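Local coordinates for protein MNMC2 (Aquifex aeolicus, PDB 3VYW) that transfers a methyl group from S-adenosylmethionine to a modified wobble uridine of tRNA, working without the oxidase domain to which such enzymes are usually fused, at residues A[100-105]-A[109-114]; A[67-70]-A[76-79]; A[128-133]-A[183-188]; A[138-143]-A[153-158]. One frame throughout, in Å; residues are numbered along the deposited sequence.

Contact 1: A[100-105]-A[109-114]; sequences ILDVGF and YNLAVA. With SAM (S-adenosylmethionine), chain E.
The isobutyl end of L111 packs against the carboxylate of D102, the two side chains coming from opposite directions out of helix 109-121 and strand 97-103. L111 CD1 lies 3.4 Å from D102 OD2, and its CD2 turns to the carboxylate carbon, 3.9 Å from D102 CG. The F105 side chain crosses that of L111 at about a right angle, and F105 CE1 stands 3.9 Å from L111 CD1, so one methyl serves both an acidic oxygen and an aromatic ring. F105 reaches it because its ring leaves with CG anti to the backbone N (chi1 178°). Earlier in the strand, I100 CG2 touches L111 CD2 more loosely, at 4.4 Å. This is the first strand, turn and helix of the Rossmann-like methyltransferase fold, and the turn carries the methionine part of S-adenosylmethionine. G104 O accepts a hydrogen bond from the ligand's amino nitrogen (SAM N to G104 O, 2.8 Å), and at the start of the helix Y109 N donates to SAM O over 3.2 Å. A weak bond from N110 N reaches SAM OXT. D102 OD2 is bonded to S131 OG, which satisfies this oxygen beside the apolar L111. Between the segments L111 makes only van der Waals contacts, while the amides at the N-terminal end of the helix hold the ligand carboxylate, whose charge the helix dipole would probably favour.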
# COMPACT_ATOMS: atom_id res chain seq x y z
N ILE A 100 -11.99 -8.59 -2.83
CA ILE A 100 -11.00 -7.60 -2.50
C ILE A 100 -9.65 -8.19 -2.21
O ILE A 100 -9.52 -9.09 -1.43
CB ILE A 100 -11.41 -6.82 -1.27
CG1 ILE A 100 -12.76 -6.21 -1.49
CG2 ILE A 100 -10.38 -5.77 -0.96
CD1 ILE A 100 -13.25 -5.48 -0.29
N LEU A 101 -8.64 -7.64 -2.83
CA LEU A 101 -7.27 -7.98 -2.56
C LEU A 101 -6.76 -6.92 -1.63
O LEU A 101 -6.73 -5.80 -1.97
CB LEU A 101 -6.49 -7.97 -3.86
CG LEU A 101 -5.47 -9.02 -4.14
CD1 LEU A 101 -4.19 -8.47 -4.69
CD2 LEU A 101 -5.21 -9.78 -2.89
N ASP A 102 -6.37 -7.28 -0.43
CA ASP A 102 -5.97 -6.30 0.54
C ASP A 102 -4.50 -6.36 0.83
O ASP A 102 -4.04 -7.30 1.36
CB ASP A 102 -6.73 -6.53 1.82
CG ASP A 102 -6.66 -5.39 2.74
OD1 ASP A 102 -6.74 -4.28 2.26
OD2 ASP A 102 -6.54 -5.58 3.94
N VAL A 103 -3.78 -5.31 0.51
CA VAL A 103 -2.35 -5.28 0.73
C VAL A 103 -2.03 -4.61 2.04
O VAL A 103 -2.02 -3.44 2.14
CB VAL A 103 -1.68 -4.50 -0.40
CG1 VAL A 103 -0.25 -4.26 -0.09
CG2 VAL A 103 -1.80 -5.20 -1.71
N GLY A 104 -1.76 -5.40 3.06
CA GLY A 104 -1.51 -4.93 4.40
C GLY A 104 -2.72 -4.94 5.29
O GLY A 104 -3.47 -4.03 5.29
N PHE A 105 -2.90 -5.97 6.07
CA PHE A 105 -4.09 -6.06 6.86
C PHE A 105 -4.21 -4.93 7.85
O PHE A 105 -5.26 -4.40 8.05
CB PHE A 105 -4.17 -7.37 7.59
CG PHE A 105 -5.35 -7.47 8.46
CD1 PHE A 105 -6.56 -7.77 7.93
CD2 PHE A 105 -5.26 -7.20 9.77
CE1 PHE A 105 -7.65 -7.83 8.71
CE2 PHE A 105 -6.35 -7.26 10.56
CZ PHE A 105 -7.55 -7.58 10.03
N TYR A 109 -8.97 -1.76 9.29
CA TYR A 109 -9.88 -0.66 9.09
C TYR A 109 -10.52 -0.57 7.74
O TYR A 109 -11.68 -0.36 7.65
CB TYR A 109 -9.16 0.63 9.33
CG TYR A 109 -8.93 0.99 10.75
CD1 TYR A 109 -9.23 0.12 11.77
CD2 TYR A 109 -8.42 2.18 11.07
CE1 TYR A 109 -9.01 0.47 13.07
CE2 TYR A 109 -8.21 2.53 12.36
CZ TYR A 109 -8.51 1.67 13.35
OH TYR A 109 -8.29 2.07 14.63
N ASN A 110 -9.75 -0.71 6.69
CA ASN A 110 -10.29 -0.59 5.37
C ASN A 110 -11.31 -1.65 5.17
O ASN A 110 -12.34 -1.42 4.64
CB ASN A 110 -9.21 -0.83 4.34
CG ASN A 110 -8.34 0.36 4.08
OD1 ASN A 110 -8.67 1.47 4.36
ND2 ASN A 110 -7.20 0.11 3.53
N LEU A 111 -10.99 -2.85 5.58
CA LEU A 111 -11.85 -3.97 5.41
C LEU A 111 -13.14 -3.83 6.17
O LEU A 111 -14.16 -4.15 5.67
CB LEU A 111 -11.14 -5.24 5.82
CG LEU A 111 -10.03 -5.64 4.88
CD1 LEU A 111 -9.37 -6.92 5.29
CD2 LEU A 111 -10.50 -5.73 3.46
N ALA A 112 -13.07 -3.39 7.39
CA ALA A 112 -14.22 -3.15 8.19
C ALA A 112 -15.10 -2.05 7.65
O ALA A 112 -16.28 -2.18 7.63
CB ALA A 112 -13.81 -2.83 9.60
N VAL A 113 -14.51 -0.97 7.23
CA VAL A 113 -15.27 0.10 6.66
C VAL A 113 -15.95 -0.32 5.39
O VAL A 113 -17.07 0.01 5.17
CB VAL A 113 -14.41 1.34 6.47
CG1 VAL A 113 -15.09 2.35 5.61
CG2 VAL A 113 -14.10 1.93 7.81
N ALA A 114 -15.28 -1.08 4.57
CA ALA A 114 -15.89 -1.57 3.38
C ALA A 114 -17.06 -2.48 3.65
O ALA A 114 -18.08 -2.35 3.04
CB ALA A 114 -14.86 -2.29 2.56
N SAM E . -4.47 -1.45 5.95
CA SAM E . -4.30 -1.26 7.34
C SAM E . -5.63 -0.83 7.82
O SAM E . -5.93 -0.76 8.99
OXT SAM E . -6.46 -0.59 6.99
CB SAM E . -3.13 -0.31 7.48
CG SAM E . -1.86 -1.14 7.27
SD SAM E . -0.41 -0.36 7.33
CE SAM E . -0.50 0.97 6.39
C5' SAM E . 0.80 -1.28 6.69
C4' SAM E . 0.73 -2.79 6.94
O4' SAM E . 1.50 -3.47 5.96
C3' SAM E . 1.33 -3.23 8.26
O3' SAM E . 0.51 -4.23 8.84
C2' SAM E . 2.64 -3.87 7.88
O2' SAM E . 2.99 -4.86 8.81
C1' SAM E . 2.32 -4.46 6.55
N9 SAM E . 3.50 -4.80 5.73
C8 SAM E . 4.56 -4.06 5.47
N7 SAM E . 5.41 -4.67 4.68
C5 SAM E . 4.92 -5.84 4.41
C6 SAM E . 5.32 -7.00 3.61
N6 SAM E . 6.46 -7.03 2.94
N1 SAM E . 4.52 -8.02 3.58
C2 SAM E . 3.39 -8.03 4.22
N3 SAM E . 2.98 -7.04 4.95
C4 SAM E . 3.67 -5.93 5.09

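Contact 2: A[67-70]-A[76-79]; sequences YHSQ and RESL. With SAM (S-adenosylmethionine), chain E.
E77, H68 and S69 bring the loop after strand 65-66 against helix 74-86, with the E77 carboxylate meeting both the imidazole edge and the S69 backbone N-H. E77 leaves the helix with CG anti to its backbone N (chi1 167°) and runs out fully extended, which delivers OE1 to the loop. There S69 N donates to the syn lone pair of E77 OE1 at 2.8 Å, in a bond of 165°. S69 CB rests on the same oxygen, 3.2 Å from E77 OE1, while S69 OG is hydrogen-bonded to A72 N, three residues on. The H68 ring presents its edge to the acid, with CD2 3.4 Å from E77 CD and the ring and carboxylate planes 67° apart. This loop links a small three-stranded antiparallel sheet to helix 74-86, which packs against helix 109-121 of the Rossmann-like core, and H68 faces both the helix and the ligand. Its CE1 corner approaches the methionine carboxylate, 3.1 Å from SAM OXT, while its ring meets that of Y109 at a shallow angle. Replacing H68 by an alanine would remove the imidazole, and this would probably open a gap between E77 and the ligand carboxylate and take one of its ring neighbours from Y109. S78 adds a lighter contact, its OG 3.8 Å from H68 NE2. That hydroxyl is bonded to A74 O one helical turn earlier, and more weakly to N110 OD1.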
# COMPACT_ATOMS: atom_id res chain seq x y z
N TYR A 67 -0.53 4.00 10.91
CA TYR A 67 -1.20 3.01 10.09
C TYR A 67 -2.19 3.74 9.21
O TYR A 67 -2.45 3.36 8.10
CB TYR A 67 -1.89 2.03 10.98
CG TYR A 67 -1.00 0.96 11.46
CD1 TYR A 67 0.09 1.23 12.22
CD2 TYR A 67 -1.26 -0.33 11.15
CE1 TYR A 67 0.91 0.24 12.66
CE2 TYR A 67 -0.46 -1.32 11.57
CZ TYR A 67 0.62 -1.04 12.32
OH TYR A 67 1.39 -2.06 12.72
N HIS A 68 -2.70 4.82 9.76
CA HIS A 68 -3.58 5.69 9.07
C HIS A 68 -3.30 7.11 9.35
O HIS A 68 -2.69 7.43 10.33
CB HIS A 68 -4.99 5.36 9.43
CG HIS A 68 -5.54 4.25 8.65
ND1 HIS A 68 -5.53 3.00 9.09
CD2 HIS A 68 -6.10 4.22 7.40
CE1 HIS A 68 -6.06 2.21 8.16
NE2 HIS A 68 -6.41 2.96 7.12
N SER A 69 -3.77 7.98 8.48
CA SER A 69 -3.44 9.38 8.56
C SER A 69 -4.22 10.05 9.64
O SER A 69 -5.40 9.97 9.69
CB SER A 69 -3.71 10.04 7.23
OG SER A 69 -4.35 11.28 7.39
N GLN A 70 -3.49 10.66 10.54
CA GLN A 70 -4.05 11.38 11.65
C GLN A 70 -4.80 12.60 11.23
O GLN A 70 -5.79 12.96 11.82
CB GLN A 70 -2.96 11.66 12.65
CG GLN A 70 -2.11 10.44 12.89
CD GLN A 70 -1.02 10.66 13.88
OE1 GLN A 70 0.09 10.95 13.51
NE2 GLN A 70 -1.33 10.50 15.14
N ARG A 76 -12.14 8.10 7.66
CA ARG A 76 -12.23 8.97 6.52
C ARG A 76 -11.27 8.64 5.44
O ARG A 76 -11.60 8.72 4.31
CB ARG A 76 -12.12 10.41 6.93
CG ARG A 76 -13.37 10.88 7.62
CD ARG A 76 -13.24 12.29 8.10
NE ARG A 76 -13.44 13.21 7.01
CZ ARG A 76 -14.63 13.58 6.59
NH1 ARG A 76 -15.74 13.12 7.17
NH2 ARG A 76 -14.70 14.42 5.59
N GLU A 77 -10.06 8.28 5.79
CA GLU A 77 -9.13 7.77 4.83
C GLU A 77 -9.57 6.44 4.21
O GLU A 77 -9.46 6.26 3.06
CB GLU A 77 -7.74 7.66 5.42
CG GLU A 77 -6.78 6.85 4.59
CD GLU A 77 -5.44 6.79 5.20
OE1 GLU A 77 -5.27 7.45 6.20
OE2 GLU A 77 -4.57 6.11 4.72
N SER A 78 -10.09 5.52 4.98
CA SER A 78 -10.52 4.29 4.38
C SER A 78 -11.61 4.52 3.37
O SER A 78 -11.61 3.98 2.32
CB SER A 78 -11.04 3.35 5.45
OG SER A 78 -10.16 3.27 6.51
N LEU A 79 -12.57 5.32 3.76
CA LEU A 79 -13.70 5.66 2.94
C LEU A 79 -13.42 6.44 1.69
O LEU A 79 -13.96 6.15 0.65
CB LEU A 79 -14.71 6.42 3.78
CG LEU A 79 -16.11 6.44 3.25
CD1 LEU A 79 -16.65 5.04 3.16
CD2 LEU A 79 -16.97 7.25 4.16
N SAM E . -4.47 -1.45 5.95
CA SAM E . -4.30 -1.26 7.34
C SAM E . -5.63 -0.83 7.82
O SAM E . -5.93 -0.76 8.99
OXT SAM E . -6.46 -0.59 6.99
CB SAM E . -3.13 -0.31 7.48
CG SAM E . -1.86 -1.14 7.27
SD SAM E . -0.41 -0.36 7.33
CE SAM E . -0.50 0.97 6.39
C5' SAM E . 0.80 -1.28 6.69
C4' SAM E . 0.73 -2.79 6.94
O4' SAM E . 1.50 -3.47 5.96
C3' SAM E . 1.33 -3.23 8.26
O3' SAM E . 0.51 -4.23 8.84
C2' SAM E . 2.64 -3.87 7.88
O2' SAM E . 2.99 -4.86 8.81
C1' SAM E . 2.32 -4.46 6.55
N9 SAM E . 3.50 -4.80 5.73
C8 SAM E . 4.56 -4.06 5.47
N7 SAM E . 5.41 -4.67 4.68
C5 SAM E . 4.92 -5.84 4.41
C6 SAM E . 5.32 -7.00 3.61
N6 SAM E . 6.46 -7.03 2.94
N1 SAM E . 4.52 -8.02 3.58
C2 SAM E . 3.39 -8.03 4.22
N3 SAM E . 2.98 -7.04 4.95
C4 SAM E . 3.67 -5.93 5.09

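Contact 3: A[128-133]-A[183-188]; sequences EIISFE and ENFKAD. With SAM (S-adenosylmethionine), chain E.
E133 OE1 is gripped twice, by the ribose hydroxyl O2' of S-adenosylmethionine (2.8 Å from SAM O2' to E133 OE1) and by E135 N; toward the start of the same strand, E128 and I130 close on the ring of F185. Strand 126-133 thus has a ligand end and a packing end. At the ligand end E133 is the acidic residue in the C-terminal part of the second strand that holds the cofactor ribose in Rossmann-like methyltransferases, and its chain bends at CG to reach the sugar. G106 N holds its OE2 from the side of the glycine-bearing turn. At the other end F185, in the loop leading into strand 187-192, comes to I130 from the opposite direction. I130 CD1 stands over the centre of the F185 ring, 3.8 Å from the centroid and only 5° off the normal, a well-centred CH-pi contact. E128 slides past the ring and meets its edge: E128 OE2 is 3.7 Å from F185 CE1, with carboxylate and ring planes 69° apart, and E128 O also lies at the edge, in plane. The other carboxylate oxygen, E128 OE1, is paired with R99. The ring is therefore met by a methyl over its face and by oxygens at its rim, which suits the partly positive C-H edge of an aromatic group and probably adds a small electrostatic gain to the dispersion.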
# COMPACT_ATOMS: atom_id res chain seq x y z
N GLU A 128 -15.34 -11.84 -0.82
CA GLU A 128 -14.09 -12.56 -0.73
C GLU A 128 -12.91 -11.64 -0.48
O GLU A 128 -12.58 -10.82 -1.28
CB GLU A 128 -13.83 -13.30 -2.02
CG GLU A 128 -14.72 -14.47 -2.29
CD GLU A 128 -14.26 -15.27 -3.48
OE1 GLU A 128 -15.01 -15.37 -4.46
OE2 GLU A 128 -13.14 -15.80 -3.44
N ILE A 129 -12.26 -11.81 0.65
CA ILE A 129 -11.09 -11.05 0.97
C ILE A 129 -9.85 -11.89 1.16
O ILE A 129 -9.85 -12.82 1.91
CB ILE A 129 -11.29 -10.26 2.26
CG1 ILE A 129 -12.50 -9.37 2.13
CG2 ILE A 129 -10.09 -9.41 2.56
CD1 ILE A 129 -12.95 -8.83 3.45
N ILE A 130 -8.79 -11.52 0.48
CA ILE A 130 -7.46 -12.02 0.74
C ILE A 130 -6.56 -10.88 1.17
O ILE A 130 -6.44 -9.91 0.50
CB ILE A 130 -6.88 -12.65 -0.50
CG1 ILE A 130 -7.73 -13.82 -0.91
CG2 ILE A 130 -5.45 -13.07 -0.26
CD1 ILE A 130 -7.22 -14.58 -2.09
N SER A 131 -5.91 -11.05 2.29
CA SER A 131 -5.06 -10.02 2.81
C SER A 131 -3.67 -10.51 3.10
O SER A 131 -3.45 -11.66 3.18
CB SER A 131 -5.66 -9.42 4.03
OG SER A 131 -4.97 -8.26 4.32
N PHE A 132 -2.73 -9.60 3.21
CA PHE A 132 -1.35 -9.95 3.38
C PHE A 132 -0.88 -9.23 4.59
O PHE A 132 -1.15 -8.10 4.74
CB PHE A 132 -0.56 -9.48 2.17
CG PHE A 132 -0.91 -10.19 0.91
CD1 PHE A 132 -1.72 -9.61 -0.02
CD2 PHE A 132 -0.44 -11.44 0.66
CE1 PHE A 132 -2.07 -10.27 -1.17
CE2 PHE A 132 -0.77 -12.10 -0.48
CZ PHE A 132 -1.59 -11.52 -1.39
N GLU A 133 -0.25 -9.90 5.51
CA GLU A 133 0.24 -9.22 6.67
C GLU A 133 1.44 -9.92 7.21
O GLU A 133 1.34 -11.03 7.61
CB GLU A 133 -0.85 -9.20 7.72
CG GLU A 133 -0.56 -8.42 8.97
CD GLU A 133 0.19 -7.13 8.76
OE1 GLU A 133 1.30 -7.01 9.22
OE2 GLU A 133 -0.35 -6.21 8.19
N GLU A 183 -4.15 -17.88 -6.71
CA GLU A 183 -4.46 -18.26 -8.05
C GLU A 183 -5.95 -18.26 -8.16
O GLU A 183 -6.64 -18.40 -7.19
CB GLU A 183 -3.88 -19.64 -8.32
CG GLU A 183 -2.41 -19.63 -8.69
CD GLU A 183 -1.61 -20.78 -8.10
OE1 GLU A 183 -2.22 -21.77 -7.68
OE2 GLU A 183 -0.38 -20.69 -8.07
N ASN A 184 -6.45 -18.07 -9.36
CA ASN A 184 -7.86 -18.14 -9.59
C ASN A 184 -8.64 -17.08 -8.86
O ASN A 184 -9.80 -17.25 -8.54
CB ASN A 184 -8.37 -19.52 -9.23
CG ASN A 184 -7.55 -20.63 -9.88
OD1 ASN A 184 -7.49 -20.73 -11.09
ND2 ASN A 184 -6.93 -21.45 -9.07
N PHE A 185 -8.00 -15.96 -8.60
CA PHE A 185 -8.66 -14.84 -7.97
C PHE A 185 -8.46 -13.61 -8.83
O PHE A 185 -7.35 -13.21 -9.06
CB PHE A 185 -7.98 -14.65 -6.62
CG PHE A 185 -8.70 -13.74 -5.67
CD1 PHE A 185 -9.79 -14.17 -5.00
CD2 PHE A 185 -8.22 -12.50 -5.41
CE1 PHE A 185 -10.43 -13.36 -4.12
CE2 PHE A 185 -8.85 -11.68 -4.54
CZ PHE A 185 -9.96 -12.11 -3.89
N LYS A 186 -9.52 -13.01 -9.33
CA LYS A 186 -9.39 -11.70 -9.94
C LYS A 186 -10.18 -10.69 -9.14
O LYS A 186 -11.39 -10.68 -9.16
CB LYS A 186 -9.90 -11.72 -11.37
CG LYS A 186 -9.22 -12.69 -12.29
CD LYS A 186 -7.77 -12.33 -12.49
CE LYS A 186 -7.31 -12.67 -13.90
NZ LYS A 186 -5.87 -13.06 -13.97
N ALA A 187 -9.48 -9.83 -8.42
CA ALA A 187 -10.11 -8.89 -7.53
C ALA A 187 -10.87 -7.78 -8.18
O ALA A 187 -10.48 -7.26 -9.17
CB ALA A 187 -9.08 -8.32 -6.58
N ASP A 188 -12.02 -7.46 -7.62
CA ASP A 188 -12.73 -6.24 -7.92
C ASP A 188 -12.05 -4.98 -7.44
O ASP A 188 -12.14 -3.97 -8.07
CB ASP A 188 -14.15 -6.32 -7.44
CG ASP A 188 -14.92 -7.30 -8.20
OD1 ASP A 188 -15.10 -7.08 -9.39
OD2 ASP A 188 -15.34 -8.30 -7.64
N SAM E . -4.47 -1.45 5.95
CA SAM E . -4.30 -1.26 7.34
C SAM E . -5.63 -0.83 7.82
O SAM E . -5.93 -0.76 8.99
OXT SAM E . -6.46 -0.59 6.99
CB SAM E . -3.13 -0.31 7.48
CG SAM E . -1.86 -1.14 7.27
SD SAM E . -0.41 -0.36 7.33
CE SAM E . -0.50 0.97 6.39
C5' SAM E . 0.80 -1.28 6.69
C4' SAM E . 0.73 -2.79 6.94
O4' SAM E . 1.50 -3.47 5.96
C3' SAM E . 1.33 -3.23 8.26
O3' SAM E . 0.51 -4.23 8.84
C2' SAM E . 2.64 -3.87 7.88
O2' SAM E . 2.99 -4.86 8.81
C1' SAM E . 2.32 -4.46 6.55
N9 SAM E . 3.50 -4.80 5.73
C8 SAM E . 4.56 -4.06 5.47
N7 SAM E . 5.41 -4.67 4.68
C5 SAM E . 4.92 -5.84 4.41
C6 SAM E . 5.32 -7.00 3.61
N6 SAM E . 6.46 -7.03 2.94
N1 SAM E . 4.52 -8.02 3.58
C2 SAM E . 3.39 -8.03 4.22
N3 SAM E . 2.98 -7.04 4.95
C4 SAM E . 3.67 -5.93 5.09

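Contact 4: A[138-143]-A[153-158]; sequences KEFPIL and FLLERV
An apolar contact at the surface of the Rossmann-like methyltransferase fold joins the loop that follows strand 126-133 to helix 148-157, to which that loop leads. It is carried by L155, whose two methyls divide the work between F140 and I142. L155 CD2 stands over the centre of the F140 ring, 3.7 Å from the centroid and 11° off the normal, in a CH-pi contact; its closest ring atom is F140 CD1. The second methyl, L155 CD1, meets I142 CD1 at 3.8 Å and also rests near F140 CB. I142 reaches this methyl through its delta carbon, folded back by a chi2 of -79°, although its first bond does not point at the helix. A glycine in place of F140 would take away the ring, and L155 CD2 would probably lose the aromatic face it rests on, with L155's hold on the loop reduced to its touch with I142. The F140 side chain also comes near that of L107, a residue of the ligand site, while P141 and L143 of the same loop pack on Y109. A polar and aromatic cluster lies on another side of the helix, where R157 lays its guanidinium over the rim of the F153 ring. There R157 NH1 donates to F153 O at 2.7 Å and bridges to the anti lone pair of E156 OE1 at 3.2 Å.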
# COMPACT_ATOMS: atom_id res chain seq x y z
N LYS A 138 -1.89 -8.52 17.95
CA LYS A 138 -2.78 -9.16 18.89
C LYS A 138 -3.73 -8.22 19.60
O LYS A 138 -4.71 -8.65 20.15
CB LYS A 138 -1.95 -9.86 19.91
CG LYS A 138 -0.50 -9.85 19.53
CD LYS A 138 -0.15 -11.08 18.74
CE LYS A 138 1.24 -11.57 19.11
NZ LYS A 138 1.58 -11.05 20.45
N GLU A 139 -3.41 -6.95 19.65
CA GLU A 139 -4.31 -5.98 20.21
C GLU A 139 -4.57 -4.91 19.20
O GLU A 139 -3.66 -4.36 18.66
CB GLU A 139 -3.72 -5.35 21.46
CG GLU A 139 -3.51 -6.31 22.60
CD GLU A 139 -3.12 -5.62 23.89
OE1 GLU A 139 -2.64 -6.30 24.79
OE2 GLU A 139 -3.30 -4.40 24.00
N PHE A 140 -5.82 -4.61 18.95
CA PHE A 140 -6.17 -3.60 17.99
C PHE A 140 -7.01 -2.56 18.64
O PHE A 140 -7.84 -2.86 19.41
CB PHE A 140 -6.96 -4.19 16.83
CG PHE A 140 -6.29 -5.33 16.15
CD1 PHE A 140 -6.39 -6.58 16.65
CD2 PHE A 140 -5.59 -5.14 15.00
CE1 PHE A 140 -5.80 -7.63 16.03
CE2 PHE A 140 -5.00 -6.18 14.38
CZ PHE A 140 -5.10 -7.43 14.89
N PRO A 141 -6.78 -1.31 18.29
CA PRO A 141 -7.68 -0.24 18.66
C PRO A 141 -8.94 -0.48 17.91
O PRO A 141 -8.90 -0.81 16.77
CB PRO A 141 -7.00 0.98 18.08
CG PRO A 141 -5.59 0.63 18.04
CD PRO A 141 -5.56 -0.80 17.68
N ILE A 142 -10.07 -0.34 18.57
CA ILE A 142 -11.32 -0.66 17.94
C ILE A 142 -11.94 0.58 17.42
O ILE A 142 -11.87 1.61 18.03
CB ILE A 142 -12.29 -1.35 18.87
CG1 ILE A 142 -11.63 -2.52 19.54
CG2 ILE A 142 -13.46 -1.88 18.10
CD1 ILE A 142 -11.54 -3.73 18.67
N LEU A 143 -12.53 0.45 16.26
CA LEU A 143 -13.18 1.55 15.64
C LEU A 143 -14.37 1.98 16.45
O LEU A 143 -15.04 1.19 17.05
CB LEU A 143 -13.56 1.19 14.21
CG LEU A 143 -12.47 1.17 13.14
CD1 LEU A 143 -12.98 0.61 11.85
CD2 LEU A 143 -11.88 2.52 12.88
N PHE A 153 -16.36 -7.78 14.56
CA PHE A 153 -16.78 -8.92 13.80
C PHE A 153 -15.69 -9.43 12.89
O PHE A 153 -15.51 -10.61 12.79
CB PHE A 153 -18.02 -8.53 13.04
CG PHE A 153 -18.43 -9.46 11.96
CD1 PHE A 153 -19.46 -10.31 12.15
CD2 PHE A 153 -17.83 -9.42 10.74
CE1 PHE A 153 -19.86 -11.13 11.15
CE2 PHE A 153 -18.22 -10.25 9.74
CZ PHE A 153 -19.25 -11.10 9.95
N LEU A 154 -15.00 -8.55 12.21
CA LEU A 154 -13.87 -8.91 11.39
C LEU A 154 -12.72 -9.47 12.18
O LEU A 154 -12.09 -10.38 11.78
CB LEU A 154 -13.40 -7.73 10.59
CG LEU A 154 -12.19 -7.93 9.71
CD1 LEU A 154 -12.53 -8.82 8.57
CD2 LEU A 154 -11.72 -6.61 9.17
N LEU A 155 -12.43 -8.87 13.30
CA LEU A 155 -11.33 -9.31 14.10
C LEU A 155 -11.52 -10.71 14.64
O LEU A 155 -10.59 -11.45 14.74
CB LEU A 155 -11.01 -8.30 15.18
CG LEU A 155 -10.48 -6.98 14.67
CD1 LEU A 155 -10.50 -5.96 15.76
CD2 LEU A 155 -9.09 -7.15 14.16
N GLU A 156 -12.74 -11.06 14.96
CA GLU A 156 -13.09 -12.34 15.47
C GLU A 156 -12.73 -13.39 14.46
O GLU A 156 -12.36 -14.46 14.81
CB GLU A 156 -14.58 -12.42 15.77
CG GLU A 156 -14.96 -11.96 17.16
CD GLU A 156 -16.39 -11.50 17.29
OE1 GLU A 156 -17.19 -11.79 16.41
OE2 GLU A 156 -16.71 -10.88 18.30
N ARG A 157 -12.89 -13.06 13.20
CA ARG A 157 -12.68 -13.99 12.13
C ARG A 157 -11.28 -14.08 11.59
O ARG A 157 -11.01 -14.90 10.78
CB ARG A 157 -13.63 -13.65 11.01
CG ARG A 157 -15.03 -14.09 11.31
CD ARG A 157 -16.08 -13.11 10.92
NE ARG A 157 -17.38 -13.59 11.34
CZ ARG A 157 -17.92 -13.28 12.49
NH1 ARG A 157 -17.29 -12.51 13.31
NH2 ARG A 157 -19.09 -13.74 12.81
N VAL A 158 -10.42 -13.15 11.97
CA VAL A 158 -9.06 -13.29 11.55
C VAL A 158 -8.46 -14.60 12.10
O VAL A 158 -8.75 -14.78 13.23
CB VAL A 158 -8.27 -12.05 11.95
CG1 VAL A 158 -6.80 -12.24 11.74
CG2 VAL A 158 -8.77 -10.88 11.16

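Contacts 1, 2 and 3 are buried and all touch S-adenosylmethionine, whereas contact 4 lies at the surface. Contacts 1 and 3 share one sheet: their strands 97-103 and 126-133 run side by side, and helix 109-121 connects them. Contact 2 abuts contact 1 through N110 and S78 and through Y109 and H68, bringing helix 74-86 up to the ligand's methionine end, while contact 3 serves the ribose. Contact 4 packs on contact 1 from another direction, L154 on L111 and V158 on F105. The chemistry shifts accordingly: a carboxylate-to-amide bond ties contact 2, whereas no hydrogen bond joins the segments of the others, where aliphatic and aromatic groups meet, with a carboxylate alongside in contacts 1 and 3.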